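Local atomic coordinates of putative alpha-L-fucosidase (Bacteroides thetaiotaomicron, PDB entry 3EYP), a protein that probably hydrolyses alpha-L-fucosidic linkages, as a member of glycosyl hydrolase family 29. Residues 47-52 / 96-101; 126-131 / 140-145; 222-227 / 241-246. All coordinates share one frame; numbering follows the deposited sequence.

Contact 1 of 3, residues 47-52 / 96-101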
loop_
_atom_site.group_PDB
_atom_site.type_symbol
_atom_site.label_atom_id
_atom_site.label_comp_id
_atom_site.label_asym_id
_atom_site.label_seq_id
_atom_site.Cartn_x
_atom_site.Cartn_y
_atom_site.Cartn_z
ATOM N N ALA A 47 14.520 -1.762 30.634
ATOM C CA ALA A 47 15.703 -2.627 30.711
ATOM C C ALA A 47 15.616 -3.856 29.784
ATOM O O ALA A 47 16.630 -4.363 29.286
ATOM C CB ALA A 47 15.932 -3.148 32.154
ATOM N N ILE A 48 14.398 -4.385 29.618
ATOM C CA ILE A 48 14.218 -5.636 28.855
ATOM C C ILE A 48 14.514 -5.511 27.372
ATOM O O ILE A 48 14.665 -6.514 26.687
ATOM C CB ILE A 48 12.798 -6.295 29.027
ATOM C CG1 ILE A 48 11.706 -5.517 28.256
ATOM C CG2 ILE A 48 12.384 -6.384 30.495
ATOM C CD1 ILE A 48 10.293 -6.295 28.251
ATOM N N PHE A 49 14.608 -4.288 26.869
ATOM C CA PHE A 49 14.850 -4.099 25.447
ATOM C C PHE A 49 16.324 -4.291 25.195
ATOM O O PHE A 49 17.174 -3.518 25.579
ATOM C CB PHE A 49 14.370 -2.723 24.933
ATOM C CG PHE A 49 14.583 -2.521 23.454
ATOM C CD1 PHE A 49 13.635 -2.959 22.543
ATOM C CD2 PHE A 49 15.740 -1.945 22.958
ATOM C CE1 PHE A 49 13.776 -2.787 21.176
ATOM C CE2 PHE A 49 15.909 -1.782 21.564
ATOM C CZ PHE A 49 14.909 -2.186 20.677
ATOM N N ASN A 50 16.603 -5.358 24.472
ATOM C CA ASN A 50 17.934 -5.815 24.327
ATOM C C ASN A 50 18.191 -6.751 23.145
ATOM O O ASN A 50 18.576 -7.899 23.354
ATOM C CB ASN A 50 18.322 -6.560 25.622
ATOM C CG ASN A 50 19.784 -6.693 25.771
ATOM O OD1 ASN A 50 20.553 -5.909 25.213
ATOM N ND2 ASN A 50 20.203 -7.688 26.524
ATOM N N PRO A 51 18.057 -6.246 21.913
ATOM C CA PRO A 51 18.375 -7.092 20.747
ATOM C C PRO A 51 19.833 -7.435 20.685
ATOM O O PRO A 51 20.653 -6.637 21.059
ATOM C CB PRO A 51 17.979 -6.238 19.570
ATOM C CG PRO A 51 17.979 -4.806 20.107
ATOM C CD PRO A 51 17.544 -4.921 21.522
ATOM N N THR A 52 20.127 -8.639 20.233
ATOM C CA THR A 52 21.477 -9.193 20.422
ATOM C C THR A 52 22.315 -9.232 19.180
ATOM O O THR A 52 23.530 -9.358 19.257
ATOM C CB THR A 52 21.434 -10.532 21.101
ATOM O OG1 THR A 52 20.560 -11.451 20.402
ATOM C CG2 THR A 52 20.960 -10.311 22.601
ATOM N N ALA A 96 17.396 1.354 27.984
ATOM C CA ALA A 96 17.493 -0.043 27.606
ATOM C C ALA A 96 18.823 -0.648 28.043
ATOM O O ALA A 96 19.810 0.050 28.301
ATOM C CB ALA A 96 17.304 -0.214 26.076
ATOM N N ALA A 97 18.835 -1.943 28.108
ATOM C CA ALA A 97 20.076 -2.687 28.361
ATOM C C ALA A 97 20.905 -2.654 27.078
ATOM O O ALA A 97 22.111 -2.557 27.100
ATOM C CB ALA A 97 19.792 -4.119 28.845
ATOM N N TRP A 98 20.211 -2.571 25.953
ATOM C CA TRP A 98 20.809 -2.615 24.616
ATOM C C TRP A 98 21.849 -1.514 24.512
ATOM O O TRP A 98 21.581 -0.346 24.780
ATOM C CB TRP A 98 19.748 -2.371 23.524
ATOM C CG TRP A 98 20.285 -2.378 22.109
ATOM C CD1 TRP A 98 20.985 -3.384 21.499
ATOM C CD2 TRP A 98 20.111 -1.359 21.120
ATOM N NE1 TRP A 98 21.283 -3.043 20.215
ATOM C CE2 TRP A 98 20.760 -1.805 19.947
ATOM C CE3 TRP A 98 19.479 -0.114 21.108
ATOM C CZ2 TRP A 98 20.778 -1.055 18.779
ATOM C CZ3 TRP A 98 19.526 0.634 19.971
ATOM C CH2 TRP A 98 20.186 0.170 18.809
ATOM N N LYS A 99 23.052 -1.890 24.157
ATOM C CA LYS A 99 24.110 -0.881 23.949
ATOM C C LYS A 99 24.329 0.058 25.146
ATOM O O LYS A 99 24.759 1.205 24.998
ATOM C CB LYS A 99 23.792 -0.087 22.693
ATOM C CG LYS A 99 24.216 -0.862 21.431
ATOM C CD LYS A 99 23.941 -0.142 20.176
ATOM C CE LYS A 99 24.351 -0.991 19.004
ATOM N NZ LYS A 99 24.687 -0.175 17.795
ATOM N N ASN A 100 24.037 -0.467 26.318
ATOM C CA ASN A 100 24.158 0.275 27.589
ATOM C C ASN A 100 23.454 1.622 27.549
ATOM O O ASN A 100 23.875 2.620 28.135
ATOM C CB ASN A 100 25.660 0.399 27.966
ATOM C CG ASN A 100 25.887 0.944 29.401
ATOM O OD1 ASN A 100 26.806 1.711 29.603
ATOM N ND2 ASN A 100 25.035 0.573 30.360
ATOM N N GLY A 101 22.347 1.642 26.803
ATOM C CA GLY A 101 21.500 2.817 26.724
ATOM C C GLY A 101 21.934 3.872 25.713
ATOM O O GLY A 101 21.408 4.978 25.661
HETATM O O HOH W 1 22.299 -5.900 18.734
#

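Contact 2 of 3, residues 126-131 / 140-145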
loop_
_atom_site.group_PDB
_atom_site.type_symbol
_atom_site.label_atom_id
_atom_site.label_comp_id
_atom_site.label_asym_id
_atom_site.label_seq_id
_atom_site.Cartn_x
_atom_site.Cartn_y
_atom_site.Cartn_z
ATOM N N PRO A 126 -0.318 7.542 17.774
ATOM C CA PRO A 126 -1.041 8.611 18.464
ATOM C C PRO A 126 -1.533 8.321 19.862
ATOM O O PRO A 126 -1.362 9.144 20.751
ATOM C CB PRO A 126 -2.196 8.954 17.523
ATOM C CG PRO A 126 -1.717 8.545 16.184
ATOM C CD PRO A 126 -0.772 7.364 16.386
ATOM N N HIS A 127 -2.191 7.190 20.055
ATOM C CA HIS A 127 -2.594 6.766 21.391
ATOM C C HIS A 127 -1.334 6.229 22.094
ATOM O O HIS A 127 -0.589 5.422 21.543
ATOM C CB HIS A 127 -3.692 5.706 21.385
ATOM C CG HIS A 127 -4.067 5.207 22.747
ATOM N ND1 HIS A 127 -4.589 6.018 23.743
ATOM C CD2 HIS A 127 -4.032 3.958 23.266
ATOM C CE1 HIS A 127 -4.859 5.289 24.809
ATOM N NE2 HIS A 127 -4.501 4.039 24.556
ATOM N N ASP A 128 -1.115 6.740 23.294
ATOM C CA ASP A 128 0.119 6.395 24.095
ATOM C C ASP A 128 -0.271 5.972 25.478
ATOM O O ASP A 128 -0.663 6.803 26.345
ATOM C CB ASP A 128 1.068 7.630 24.075
ATOM C CG ASP A 128 2.446 7.370 24.662
ATOM O OD1 ASP A 128 2.564 6.633 25.646
ATOM O OD2 ASP A 128 3.421 7.916 24.080
ATOM N N ARG A 129 -0.207 4.670 25.698
ATOM C CA ARG A 129 -0.612 4.090 26.959
ATOM C C ARG A 129 0.325 4.481 28.091
ATOM O O ARG A 129 -0.099 4.609 29.258
ATOM C CB ARG A 129 -0.725 2.565 26.873
ATOM C CG ARG A 129 -1.853 2.088 26.040
ATOM C CD ARG A 129 -1.692 0.645 25.701
ATOM N NE ARG A 129 -2.684 0.191 24.749
ATOM C CZ ARG A 129 -2.456 -0.620 23.754
ATOM N NH1 ARG A 129 -1.224 -1.067 23.529
ATOM N NH2 ARG A 129 -3.452 -0.921 22.928
ATOM N N HIS A 130 1.576 4.789 27.748
ATOM C CA HIS A 130 2.585 5.034 28.781
ATOM C C HIS A 130 2.283 6.391 29.378
ATOM O O HIS A 130 2.214 6.554 30.590
ATOM C CB HIS A 130 4.042 4.950 28.239
ATOM C CG HIS A 130 5.083 5.185 29.305
ATOM N ND1 HIS A 130 5.446 4.214 30.223
ATOM C CD2 HIS A 130 5.805 6.294 29.624
ATOM C CE1 HIS A 130 6.330 4.719 31.076
ATOM N NE2 HIS A 130 6.568 5.984 30.729
ATOM N N GLU A 131 1.977 7.333 28.502
ATOM C CA GLU A 131 1.786 8.705 28.914
ATOM C C GLU A 131 0.533 8.768 29.692
ATOM O O GLU A 131 0.414 9.578 30.657
ATOM C CB GLU A 131 1.785 9.660 27.722
ATOM C CG GLU A 131 3.208 9.880 27.148
ATOM C CD GLU A 131 4.031 10.796 27.983
ATOM O OE1 GLU A 131 3.520 11.846 28.407
ATOM O OE2 GLU A 131 5.207 10.493 28.193
ATOM N N GLU A 140 -3.974 18.267 25.947
ATOM C CA GLU A 140 -3.226 19.445 25.531
ATOM C C GLU A 140 -1.729 19.213 25.751
ATOM O O GLU A 140 -0.845 19.667 24.981
ATOM C CB GLU A 140 -3.654 20.680 26.331
ATOM C CG GLU A 140 -2.978 21.971 25.957
ATOM C CD GLU A 140 -3.373 22.428 24.544
ATOM O OE1 GLU A 140 -4.283 21.802 23.915
ATOM O OE2 GLU A 140 -2.749 23.394 24.057
ATOM N N ARG A 141 -1.457 18.523 26.832
ATOM C CA ARG A 141 -0.071 18.261 27.240
ATOM C C ARG A 141 0.541 17.241 26.276
ATOM O O ARG A 141 1.688 17.323 25.847
ATOM C CB ARG A 141 0.018 17.703 28.667
ATOM C CG ARG A 141 0.104 18.675 29.843
ATOM C CD ARG A 141 0.369 17.817 31.163
ATOM N NE ARG A 141 1.634 18.064 31.854
ATOM C CZ ARG A 141 2.529 17.142 32.227
ATOM N NH1 ARG A 141 2.345 15.849 31.972
ATOM N NH2 ARG A 141 3.622 17.531 32.873
ATOM N N TYR A 142 -0.265 16.260 25.964
ATOM C CA TYR A 142 0.189 15.146 25.167
ATOM C C TYR A 142 0.402 15.666 23.746
ATOM O O TYR A 142 1.283 15.233 23.014
ATOM C CB TYR A 142 -0.817 14.005 25.171
ATOM C CG TYR A 142 -0.369 12.895 24.214
ATOM C CD1 TYR A 142 0.671 12.032 24.565
ATOM C CD2 TYR A 142 -0.914 12.756 22.943
ATOM C CE1 TYR A 142 1.102 11.046 23.721
ATOM C CE2 TYR A 142 -0.452 11.780 22.076
ATOM C CZ TYR A 142 0.564 10.914 22.486
ATOM O OH TYR A 142 1.032 9.892 21.671
ATOM N N LYS A 143 -0.467 16.589 23.354
ATOM C CA LYS A 143 -0.347 17.229 22.039
ATOM C C LYS A 143 1.025 17.838 21.919
ATOM O O LYS A 143 1.707 17.662 20.907
ATOM C CB LYS A 143 -1.400 18.320 21.824
ATOM C CG LYS A 143 -1.053 19.309 20.693
ATOM C CD LYS A 143 -2.004 20.469 20.599
ATOM C CE LYS A 143 -1.738 21.523 21.663
ATOM N NZ LYS A 143 -2.544 22.759 21.405
ATOM N N GLU A 144 1.469 18.554 22.943
ATOM C CA GLU A 144 2.828 19.147 22.867
ATOM C C GLU A 144 3.949 18.112 22.877
ATOM O O GLU A 144 4.921 18.265 22.179
ATOM C CB GLU A 144 3.101 20.170 23.991
ATOM C CG GLU A 144 2.079 21.248 24.078
ATOM C CD GLU A 144 1.968 22.062 22.785
ATOM O OE1 GLU A 144 3.003 22.299 22.089
ATOM O OE2 GLU A 144 0.816 22.440 22.460
ATOM N N TYR A 145 3.792 17.066 23.691
ATOM C CA TYR A 145 4.801 15.976 23.797
ATOM C C TYR A 145 5.012 15.330 22.427
ATOM O O TYR A 145 6.133 15.189 21.888
ATOM C CB TYR A 145 4.342 14.870 24.794
ATOM C CG TYR A 145 5.145 13.548 24.757
ATOM C CD1 TYR A 145 6.480 13.520 25.128
ATOM C CD2 TYR A 145 4.558 12.343 24.369
ATOM C CE1 TYR A 145 7.210 12.366 25.102
ATOM C CE2 TYR A 145 5.280 11.174 24.330
ATOM C CZ TYR A 145 6.615 11.186 24.694
ATOM O OH TYR A 145 7.374 10.057 24.736
HETATM O O HOH W 2 5.934 7.610 25.045
#

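Contact 3 of 3, residues 222-227 / 241-246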
loop_
_atom_site.group_PDB
_atom_site.type_symbol
_atom_site.label_atom_id
_atom_site.label_comp_id
_atom_site.label_asym_id
_atom_site.label_seq_id
_atom_site.Cartn_x
_atom_site.Cartn_y
_atom_site.Cartn_z
ATOM N N ALA A 222 -10.466 5.326 -5.396
ATOM C CA ALA A 222 -9.457 6.091 -4.698
ATOM C C ALA A 222 -10.122 7.181 -3.900
ATOM O O ALA A 222 -9.524 7.763 -2.985
ATOM C CB ALA A 222 -8.449 6.691 -5.674
ATOM N N THR A 223 -11.317 7.538 -4.363
ATOM C CA THR A 223 -12.188 8.515 -3.714
ATOM C C THR A 223 -13.134 7.879 -2.707
ATOM O O THR A 223 -13.603 6.729 -2.863
ATOM C CB THR A 223 -13.071 9.306 -4.768
ATOM O OG1 THR A 223 -13.749 8.391 -5.667
ATOM C CG2 THR A 223 -12.224 10.264 -5.561
ATOM N N THR A 224 -13.466 8.688 -1.715
ATOM C CA THR A 224 -14.481 8.368 -0.719
ATOM C C THR A 224 -14.862 9.642 0.021
ATOM O O THR A 224 -14.226 10.677 -0.150
ATOM C CB THR A 224 -14.046 7.215 0.309
ATOM O OG1 THR A 224 -15.221 6.632 0.896
ATOM C CG2 THR A 224 -13.089 7.698 1.436
ATOM N N ASP A 225 -15.859 9.540 0.866
ATOM C CA ASP A 225 -16.290 10.696 1.667
ATOM C C ASP A 225 -15.376 10.777 2.885
ATOM O O ASP A 225 -15.070 9.760 3.492
ATOM C CB ASP A 225 -17.738 10.574 2.115
ATOM C CG ASP A 225 -18.751 10.965 1.007
ATOM O OD1 ASP A 225 -18.337 11.520 -0.036
ATOM O OD2 ASP A 225 -19.973 10.652 1.174
ATOM N N SER A 226 -14.957 11.979 3.252
ATOM C CA SER A 226 -13.986 12.088 4.347
ATOM C C SER A 226 -14.574 11.665 5.680
ATOM O O SER A 226 -13.839 11.336 6.626
ATOM C CB SER A 226 -13.389 13.476 4.437
ATOM O OG SER A 226 -14.327 14.351 4.972
ATOM N N VAL A 227 -15.897 11.635 5.732
ATOM C CA VAL A 227 -16.625 11.196 6.960
ATOM C C VAL A 227 -16.409 9.714 7.244
ATOM O O VAL A 227 -16.447 9.252 8.407
ATOM C CB VAL A 227 -18.131 11.586 6.914
ATOM C CG1 VAL A 227 -18.911 10.702 5.919
ATOM C CG2 VAL A 227 -18.753 11.550 8.313
ATOM N N GLU A 241 -14.379 -0.069 -0.046
ATOM C CA GLU A 241 -14.752 0.139 -1.475
ATOM C C GLU A 241 -14.571 1.547 -1.963
ATOM O O GLU A 241 -14.423 1.811 -3.153
ATOM C CB GLU A 241 -16.186 -0.326 -1.733
ATOM C CG GLU A 241 -16.276 -1.857 -1.556
ATOM C CD GLU A 241 -17.624 -2.504 -1.852
ATOM O OE1 GLU A 241 -18.478 -1.835 -2.467
ATOM O OE2 GLU A 241 -17.802 -3.688 -1.449
ATOM N N GLY A 242 -14.701 2.466 -1.032
ATOM C CA GLY A 242 -14.662 3.843 -1.327
ATOM C C GLY A 242 -15.993 4.167 -2.001
ATOM O O GLY A 242 -16.922 3.389 -1.936
ATOM N N MET A 243 -16.052 5.342 -2.588
ATOM C CA MET A 243 -17.260 5.797 -3.316
ATOM C C MET A 243 -16.886 6.538 -4.607
ATOM O O MET A 243 -16.023 7.436 -4.613
ATOM C CB MET A 243 -18.121 6.735 -2.423
ATOM C CG MET A 243 -18.407 6.288 -0.950
ATOM S SD MET A 243 -19.094 7.582 0.097
ATOM C CE MET A 243 -18.599 6.930 1.720
ATOM N N LEU A 244 -17.546 6.187 -5.699
ATOM C CA LEU A 244 -17.284 6.878 -6.987
ATOM C C LEU A 244 -17.579 8.357 -6.843
ATOM O O LEU A 244 -16.881 9.233 -7.378
ATOM C CB LEU A 244 -18.147 6.288 -8.105
ATOM C CG LEU A 244 -17.929 6.832 -9.512
ATOM C CD1 LEU A 244 -16.505 6.529 -9.901
ATOM C CD2 LEU A 244 -18.967 6.180 -10.506
ATOM N N ASP A 245 -18.622 8.636 -6.077
ATOM C CA ASP A 245 -19.100 10.038 -5.814
ATOM C C ASP A 245 -18.522 10.606 -4.505
ATOM O O ASP A 245 -19.003 11.602 -3.943
ATOM C CB ASP A 245 -20.643 10.140 -5.797
ATOM C CG ASP A 245 -21.302 9.295 -4.710
ATOM O OD1 ASP A 245 -20.652 8.396 -4.130
ATOM O OD2 ASP A 245 -22.494 9.517 -4.435
ATOM N N GLY A 246 -17.481 9.947 -4.017
ATOM C CA GLY A 246 -16.758 10.473 -2.801
ATOM C C GLY A 246 -16.254 11.884 -2.934
ATOM O O GLY A 246 -15.795 12.323 -3.993
HETATM O O HOH W 3 -20.048 12.570 -1.608
#

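Contact 1 of 3, residues 47-52 / 96-101
Trp-98 shows how one side chain can tie together two loops of a parallel beta/alpha barrel, here the loop between strand 22-26 and helix 56-65 and the one between strand 70-76 and helix 105-116. Its backbone N donates to Phe-49 O at 3.2 Å, approaching in the carbonyl plane. CB then passes beside that same oxygen and the CD of Pro-51. With CG anti to the backbone N (chi1 179°), the indole runs alongside the Phe-49 ring, both pointing the same way. CG and CD1 lie next to the proline, and Pro-51 CG sits over the five-membered ring, 3.7 Å from its centroid and 15° off the normal, a CH-pi contact. The opposite face carries Lys-99 CD. NE1 reaches a water at 3.4 Å, a weak bond, and that water donates to Pro-51 O. At the benzo end, Trp-98 CE3 lies at the edge of the Phe-49 ring, 4.0 Å from Phe-49 CE2. Phe-28, Phe-33 and Phe-81 meet that phenyl ring, while Val-105 of helix 105-116 touches both aromatics. The chemistry is therefore mainly apolar and aromatic, with one sound backbone bond setting the register; the proline crosses the indole at about a right angle, which probably limits the indole's rotation.

Contact 2 of 3, residues 126-131 / 140-145
Asp-128 OD2 is gripped twice: Lys-76 at the end of strand 70-76 makes a salt bridge to it, and a water donates to it at 2.7 Å. The same water accepts from Tyr-145 OH, so the carboxylate and the phenol are joined through one solvent molecule. The other oxygen, OD1, turns back to its own chain and takes the N-H of Glu-131 at 3.0 Å from above the carboxylate plane, and a weak bond from His-130 N. Asp-128 is thus the N-cap of the short, weakly bonded helix 129-132, and the lysine probably stabilises its negative charge. Strand 119-124 of the TIM-type barrel ends just before 126-131, and helix 139-155 follows it in the chain, so the contact packs a strand-to-helix connection against the helix it leads into. From that helix Tyr-142 and Tyr-145 reach across, each with CG anti to its backbone N. Tyr-142 OH, also bonded to Lys-76, makes a weak hydrogen bond to Pro-126 O at 2.7 Å, and Asp-128 CB packs 3.4 Å from Tyr-142 CE1. A leucine in place of Tyr-142 would remove the hydroxyl and would probably cost Pro-126 O and Lys-76 a shared partner while loosening the packing on Asp-128. Glu-131 bends at chi2 (-76°) to lay its carboxylate over one face of Tyr-145, the two planes 18° apart and OE2 3.8 Å from CZ. Glu-131 CG adds an aliphatic-to-ring contact, 3.7 Å from Tyr-145 CE2. Asp-128 OD2 approaches the same ring at its edge, while Tyr-142 is flanked by Trp-181 of helix 175-188.

Contact 3 of 3, residues 222-227 / 241-246
Met-243 and Asp-225 cross at about a right angle, the thioether lying against the carboxylate. Met-243 CG stands anti to the carbonyl carbon (chi1 -47°), and from there the chain runs extended, bringing SD to 3.4 Å from Asp-225 OD2. Its methyl CE continues to Thr-224, which it meets obliquely, 3.5 Å from OG1; that hydroxyl is hydrogen-bonded to Gly-238 O. Thr-223 is turned the other way. Its OG1 occupies the crowded position between the backbone N and carbonyl carbon (chi1 51°), from which it donates to Met-243 O at 2.7 Å. Met-243 O also accepts from Gly-246 N, closing a type I beta turn from Met-243 to Gly-246. The turn belongs to the loop between helix 236-240 and strand 248-249, and that strand pairs antiparallel with 223-224, so the contact lies beside a two-stranded sheet whose strands are linked through helices 226-230 and 236-240. In the reverse direction Met-243 N donates to Thr-223 O at 2.8 Å, nearly straight at 163°. Both glycines are packed too closely for a side chain: a CB on Gly-242 would collide with Thr-223 O, and one on Gly-246 with Thr-224 CA. Asp-225 OD1 lies 3.4 Å from Gly-246 CA, accepts from Asp-247 N, and shares a water with Asp-245 O, that water donating to OD1 at 2.5 Å.

Along the chain the three contacts come in series, each closing before the next opens, and all lie in the alpha-L-fucosidase part of the chain, with its TIM-type barrel. Contacts 1 and 2 are on the same side of the chain's centre, their own centres about 24 Å apart and nearest atoms about 10 Å apart. Contact 1 joins the loops after strands 22-26 and 70-76; contact 2 follows strand 119-124, next to 70-76 in the parallel sheet. Contact 3 lies about 45 Å from contact 1, on the opposite side of the chain's centre, and about 31 Å from contact 2, all between centres. It includes strand 223-224 and the loop leading to its partner 248-249. The three are thus separate local packings, none touching another.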